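Local coordinates for sepf-like protein (Archaeoglobus fulgidus, PDB 3ZIE) that belongs to the SepF cell-division family and probably acts as a membrane anchor for the Z ring, at residues T9-V14 with L45-Q50; R19-G24 with E53-D58. The protein carries 1 engineered substitution. All coordinates share one frame; numbering follows the deposited sequence.

Contacts 1 and 2 join the same two parts of the fold, the loop and helix that follow strand 2-7 on one side and helix 38-55 on the other. Their segments alternate along the chain, in the order 9-14, 19-24, 45-50 and 53-58, and the two helices run in nearly the same direction. Contact 1 therefore lies at the start of helix 14-22 and midway along helix 38-55, whereas contact 2 lies at the last turns of both. Their centres are about 13 Å apart. In both, helix 14-22 or the loop before it lies against helix 38-55, over the four-stranded mixed sheet of this SepF-like domain, whose strand 2-7 leads into the first helix.

Contact 1: T9-V14 with L45-Q50; sequences TGLNEV and LKDLRQ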
loop_
_atom_site.group_PDB
_atom_site.type_symbol
_atom_site.label_atom_id
_atom_site.label_comp_id
_atom_site.label_asym_id
_atom_site.label_seq_id
_atom_site.Cartn_x
_atom_site.Cartn_y
_atom_site.Cartn_z
ATOM N N THR B 9 11.442 9.687 -8.341
ATOM C CA THR B 9 11.895 10.157 -9.672
ATOM C C THR B 9 13.423 10.126 -9.866
ATOM O O THR B 9 13.934 10.574 -10.910
ATOM C CB THR B 9 11.416 11.600 -9.923
ATOM O OG1 THR B 9 11.715 12.393 -8.767
ATOM C CG2 THR B 9 9.908 11.590 -10.170
ATOM N N GLY B 10 14.137 9.578 -8.881
ATOM C CA GLY B 10 15.612 9.571 -8.845
ATOM C C GLY B 10 16.082 9.254 -7.442
ATOM O O GLY B 10 15.264 8.920 -6.558
ATOM N N LEU B 11 17.370 9.428 -7.175
ATOM C CA LEU B 11 17.899 9.077 -5.867
ATOM C C LEU B 11 17.555 10.095 -4.750
ATOM O O LEU B 11 17.726 9.818 -3.565
ATOM C CB LEU B 11 19.418 8.868 -5.954
ATOM C CG LEU B 11 19.853 7.470 -6.443
ATOM C CD1 LEU B 11 21.170 7.537 -7.157
ATOM C CD2 LEU B 11 19.971 6.558 -5.230
ATOM N N ASN B 12 17.029 11.255 -5.115
ATOM C CA ASN B 12 16.758 12.286 -4.101
ATOM C C ASN B 12 15.585 12.003 -3.117
ATOM O O ASN B 12 15.492 12.683 -2.076
ATOM C CB ASN B 12 16.556 13.647 -4.775
ATOM C CG ASN B 12 17.802 14.139 -5.458
ATOM O OD1 ASN B 12 17.754 14.714 -6.572
ATOM N ND2 ASN B 12 18.938 13.907 -4.809
ATOM N N GLU B 13 14.731 11.014 -3.403
ATOM C CA GLU B 13 13.638 10.623 -2.449
ATOM C C GLU B 13 14.029 9.593 -1.387
ATOM O O GLU B 13 13.329 9.407 -0.380
ATOM C CB GLU B 13 12.383 10.160 -3.199
ATOM C CG GLU B 13 11.745 11.262 -4.058
ATOM C CD GLU B 13 12.580 11.509 -5.329
ATOM O OE1 GLU B 13 12.726 10.558 -6.122
ATOM O OE2 GLU B 13 13.131 12.622 -5.502
ATOM N N VAL B 14 15.162 8.921 -1.596
ATOM C CA VAL B 14 15.586 7.826 -0.701
ATOM C C VAL B 14 15.808 8.312 0.716
ATOM O O VAL B 14 15.316 7.691 1.633
ATOM C CB VAL B 14 16.818 7.057 -1.243
ATOM C CG1 VAL B 14 17.461 6.183 -0.116
ATOM C CG2 VAL B 14 16.432 6.222 -2.470
ATOM N N LEU B 45 16.611 0.641 -5.778
ATOM C CA LEU B 45 16.110 -0.615 -5.199
ATOM C C LEU B 45 17.195 -1.269 -4.317
ATOM O O LEU B 45 16.890 -1.903 -3.278
ATOM C CB LEU B 45 15.632 -1.628 -6.261
ATOM C CG LEU B 45 14.346 -1.389 -7.033
ATOM C CD1 LEU B 45 14.154 -2.417 -8.218
ATOM C CD2 LEU B 45 13.134 -1.363 -6.099
ATOM N N LYS B 46 18.463 -1.158 -4.753
ATOM C CA LYS B 46 19.549 -1.600 -3.872
ATOM C C LYS B 46 19.465 -0.854 -2.502
ATOM O O LYS B 46 19.532 -1.463 -1.437
ATOM C CB LYS B 46 20.925 -1.377 -4.502
ATOM C CG LYS B 46 22.125 -1.628 -3.511
ATOM C CD LYS B 46 23.473 -1.097 -4.046
ATOM C CE LYS B 46 23.548 0.476 -4.101
ATOM N NZ LYS B 46 23.902 1.169 -2.784
ATOM N N ASP B 47 19.337 0.462 -2.541
ATOM C CA ASP B 47 19.209 1.207 -1.287
ATOM C C ASP B 47 17.982 0.798 -0.468
ATOM O O ASP B 47 18.055 0.688 0.726
ATOM C CB ASP B 47 19.188 2.716 -1.521
ATOM C CG ASP B 47 20.485 3.245 -2.119
ATOM O OD1 ASP B 47 21.556 2.575 -2.099
ATOM O OD2 ASP B 47 20.406 4.369 -2.603
ATOM N N LEU B 48 16.842 0.571 -1.113
ATOM C CA LEU B 48 15.619 0.292 -0.357
ATOM C C LEU B 48 15.616 -1.131 0.202
ATOM O O LEU B 48 15.121 -1.361 1.308
ATOM C CB LEU B 48 14.372 0.501 -1.216
ATOM C CG LEU B 48 14.174 1.963 -1.673
ATOM C CD1 LEU B 48 12.854 1.915 -2.356
ATOM C CD2 LEU B 48 14.161 2.878 -0.470
ATOM N N ARG B 49 16.189 -2.078 -0.554
ATOM C CA ARG B 49 16.408 -3.417 -0.034
ATOM C C ARG B 49 17.390 -3.469 1.150
ATOM O O ARG B 49 17.178 -4.219 2.138
ATOM C CB ARG B 49 16.847 -4.366 -1.164
ATOM C CG ARG B 49 15.664 -4.632 -2.144
ATOM C CD ARG B 49 16.070 -5.640 -3.213
ATOM N NE ARG B 49 15.218 -5.579 -4.398
ATOM C CZ ARG B 49 13.959 -6.021 -4.459
ATOM N NH1 ARG B 49 13.382 -6.581 -3.402
ATOM N NH2 ARG B 49 13.284 -5.917 -5.594
ATOM N N GLN B 50 18.460 -2.708 1.066
ATOM C CA GLN B 50 19.396 -2.605 2.195
ATOM C C GLN B 50 18.719 -2.001 3.433
ATOM O O GLN B 50 18.934 -2.469 4.552
ATOM C CB GLN B 50 20.626 -1.776 1.810
ATOM C CG GLN B 50 21.740 -1.847 2.899
ATOM C CD GLN B 50 22.189 -3.286 3.211
ATOM O OE1 GLN B 50 22.074 -3.758 4.359
ATOM N NE2 GLN B 50 22.646 -3.997 2.193
#
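L11 and V14 meet D47 where the loop opening a beta-alpha-beta crossover, from strand 2-7 through helix 14-22 to the parallel strand 26-30, packs on the middle of helix 38-55. Along that helix, K46 comes first; it does not touch the 9-14 segment but pairs with its neighbour D47. Its chain runs out from the backbone and then bends at both outer torsions (chi3 69°, chi4 82°), which brings NZ back to D47 OD1 at 2.8 Å. In this salt bridge NZ meets D47 OD1 nearly along its C-O axis and holds that oxygen on the K46 side. The other oxygen, D47 OD2, lies 3.4 Å from the methyl L11 CD2, with the two side chains crossing at about a right angle. Nearer the backbone, D47 CB touches V14 CG1 at 4.1 Å, the methyl that stands anti to the backbone N of V14. With an alanine here instead of the aspartate, K46 would probably lose its charge partner and L11 CD2 the group lying against it. L48 follows on the buried side; its CD2 comes only as near as 4.5 Å to V14 CG2, at the limit of contact, and its side chain rests on I59 of strand 58-62. L11 reaches R43 and V44 as well. The loop itself is tied by E13, whose OE1 accepts T9 N at 2.7 Å from above the carboxylate plane, with an N-H...O angle of 152°.

Contact 2: R19-G24 with E53-D58; sequences REIYDG and EDVKGD
Y22 reaches across from the last turn of helix 14-22 to V55 and D54 at the end of helix 38-55, and its atoms can be followed outward. CB and CG have no partner across the contact. CG lies anti to the carbonyl carbon (chi1 -76°), which sends the ring toward the other helix. The first ring atom to touch is CD1, 3.8 Å from V55 CG1. Next comes CE1, the closest approach, at 3.3 Å from the same V55 CG1, a tight fit for two carbons. CZ is still 4.0 Å from V55 CG1, so a single methyl serves three ring atoms and meets them obliquely. At the tip, Y22 OH lies 3.9 Å from D54 CB, and the ring and the D54 carboxylate are turned only 23° apart. The hydroxyl stands 4.1 Å from D54 OD2, too far for a hydrogen bond, so this end of the contact rests on van der Waals touch.

The second methyl of V55 works on the buried side: CG2 meets I21 CG2 at 3.7 Å, the two side chains crossing at about a right angle. V55 is thus divided between the exposed tyrosine and the buried isoleucine. Both segments then leave their helices in Schellman motifs, with positive phi at G24 (87°) and K56; G24 N bonds back to I21 O at 2.9 Å.

I21 and Y22 also lean on L51, one turn earlier in helix 38-55. E20 ties helix 14-22 to strand 2-7 through R4 and Y2, while D58 pairs with T70 of strand 66-70, so the joined helix ends sit over the sheet between these two attachments.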
loop_
_atom_site.group_PDB
_atom_site.type_symbol
_atom_site.label_atom_id
_atom_site.label_comp_id
_atom_site.label_asym_id
_atom_site.label_seq_id
_atom_site.Cartn_x
_atom_site.Cartn_y
_atom_site.Cartn_z
ATOM N N ARG B 19 13.984 8.018 6.426
ATOM C CA ARG B 19 13.553 8.704 7.632
ATOM C C ARG B 19 12.172 8.217 8.108
ATOM O O ARG B 19 11.970 7.975 9.312
ATOM C CB ARG B 19 13.525 10.236 7.441
ATOM C CG ARG B 19 14.546 11.005 8.269
ATOM C CD ARG B 19 14.598 12.527 7.859
ATOM N NE ARG B 19 15.804 12.732 7.051
ATOM C CZ ARG B 19 15.866 13.168 5.786
ATOM N NH1 ARG B 19 14.788 13.575 5.106
ATOM N NH2 ARG B 19 17.066 13.242 5.230
ATOM N N GLU B 20 11.240 8.062 7.178
ATOM C CA GLU B 20 9.875 7.556 7.524
ATOM C C GLU B 20 9.872 6.118 8.085
ATOM O O GLU B 20 9.240 5.834 9.103
ATOM C CB GLU B 20 8.944 7.693 6.291
ATOM C CG GLU B 20 8.641 9.148 5.967
ATOM C CD GLU B 20 7.635 9.764 6.976
ATOM O OE1 GLU B 20 7.479 9.227 8.088
ATOM O OE2 GLU B 20 6.996 10.788 6.654
ATOM N N ILE B 21 10.632 5.232 7.457
ATOM C CA ILE B 21 10.810 3.845 7.924
ATOM C C ILE B 21 11.448 3.795 9.330
ATOM O O ILE B 21 10.944 3.070 10.229
ATOM C CB ILE B 21 11.638 2.995 6.858
ATOM C CG1 ILE B 21 10.824 2.836 5.557
ATOM C CG2 ILE B 21 12.015 1.601 7.439
ATOM C CD1 ILE B 21 9.541 1.906 5.696
ATOM N N TYR B 22 12.519 4.580 9.524
ATOM C CA TYR B 22 13.160 4.717 10.826
ATOM C C TYR B 22 12.196 5.297 11.852
ATOM O O TYR B 22 12.321 5.013 13.031
ATOM C CB TYR B 22 14.473 5.561 10.739
ATOM C CG TYR B 22 15.648 4.773 10.130
ATOM C CD1 TYR B 22 16.086 3.613 10.715
ATOM C CD2 TYR B 22 16.302 5.192 8.966
ATOM C CE1 TYR B 22 17.141 2.847 10.161
ATOM C CE2 TYR B 22 17.383 4.422 8.409
ATOM C CZ TYR B 22 17.762 3.251 9.023
ATOM O OH TYR B 22 18.814 2.471 8.560
ATOM N N ASP B 23 11.222 6.082 11.411
ATOM C CA ASP B 23 10.213 6.645 12.316
ATOM C C ASP B 23 9.098 5.621 12.656
ATOM O O ASP B 23 8.155 5.938 13.376
ATOM C CB ASP B 23 9.560 7.910 11.720
ATOM C CG ASP B 23 10.438 9.131 11.769
ATOM O OD1 ASP B 23 11.387 9.220 12.553
ATOM O OD2 ASP B 23 10.171 10.018 10.959
ATOM N N GLY B 24 9.190 4.414 12.080
ATOM C CA GLY B 24 8.213 3.370 12.343
ATOM C C GLY B 24 6.995 3.446 11.424
ATOM O O GLY B 24 5.960 2.798 11.699
ATOM N N GLU B 53 16.656 -4.553 5.142
ATOM C CA GLU B 53 17.527 -5.463 5.922
ATOM C C GLU B 53 18.012 -4.798 7.198
ATOM O O GLU B 53 18.091 -5.408 8.272
ATOM C CB GLU B 53 18.709 -5.950 5.063
ATOM C CG GLU B 53 18.803 -7.443 5.091
ATOM C CD GLU B 53 19.824 -7.977 4.106
ATOM O OE1 GLU B 53 21.003 -7.587 4.230
ATOM O OE2 GLU B 53 19.435 -8.787 3.202
ATOM N N ASP B 54 18.351 -3.531 7.080
ATOM C CA ASP B 54 18.849 -2.769 8.216
ATOM C C ASP B 54 17.851 -2.626 9.319
ATOM O O ASP B 54 18.265 -2.536 10.463
ATOM C CB ASP B 54 19.297 -1.359 7.829
ATOM C CG ASP B 54 20.569 -1.371 6.992
ATOM O OD1 ASP B 54 21.206 -2.434 6.844
ATOM O OD2 ASP B 54 20.891 -0.322 6.456
ATOM N N VAL B 55 16.564 -2.596 9.005
ATOM C CA VAL B 55 15.541 -2.383 10.057
ATOM C C VAL B 55 14.760 -3.673 10.384
ATOM O O VAL B 55 13.819 -3.651 11.191
ATOM C CB VAL B 55 14.611 -1.187 9.718
ATOM C CG1 VAL B 55 15.411 0.082 9.424
ATOM C CG2 VAL B 55 13.688 -1.512 8.558
ATOM N N LYS B 56 15.149 -4.805 9.774
ATOM C CA LYS B 56 14.350 -6.038 9.816
ATOM C C LYS B 56 12.919 -5.796 9.344
ATOM O O LYS B 56 11.949 -6.351 9.915
ATOM C CB LYS B 56 14.362 -6.724 11.197
ATOM C CG LYS B 56 15.807 -6.979 11.668
ATOM C CD LYS B 56 15.841 -7.740 12.997
ATOM C CE LYS B 56 17.297 -8.071 13.391
ATOM N NZ LYS B 56 17.376 -9.150 14.508
ATOM N N GLY B 57 12.796 -5.020 8.264
ATOM C CA GLY B 57 11.488 -4.649 7.737
ATOM C C GLY B 57 11.292 -5.521 6.507
ATOM O O GLY B 57 12.065 -6.466 6.294
ATOM N N ASP B 58 10.235 -5.250 5.743
ATOM C CA ASP B 58 9.933 -6.015 4.566
ATOM C C ASP B 58 9.902 -5.065 3.347
ATOM O O ASP B 58 9.740 -3.839 3.498
ATOM C CB ASP B 58 8.578 -6.667 4.765
ATOM C CG ASP B 58 8.416 -7.932 3.974
ATOM O OD1 ASP B 58 9.298 -8.251 3.125
ATOM O OD2 ASP B 58 7.370 -8.626 4.207
#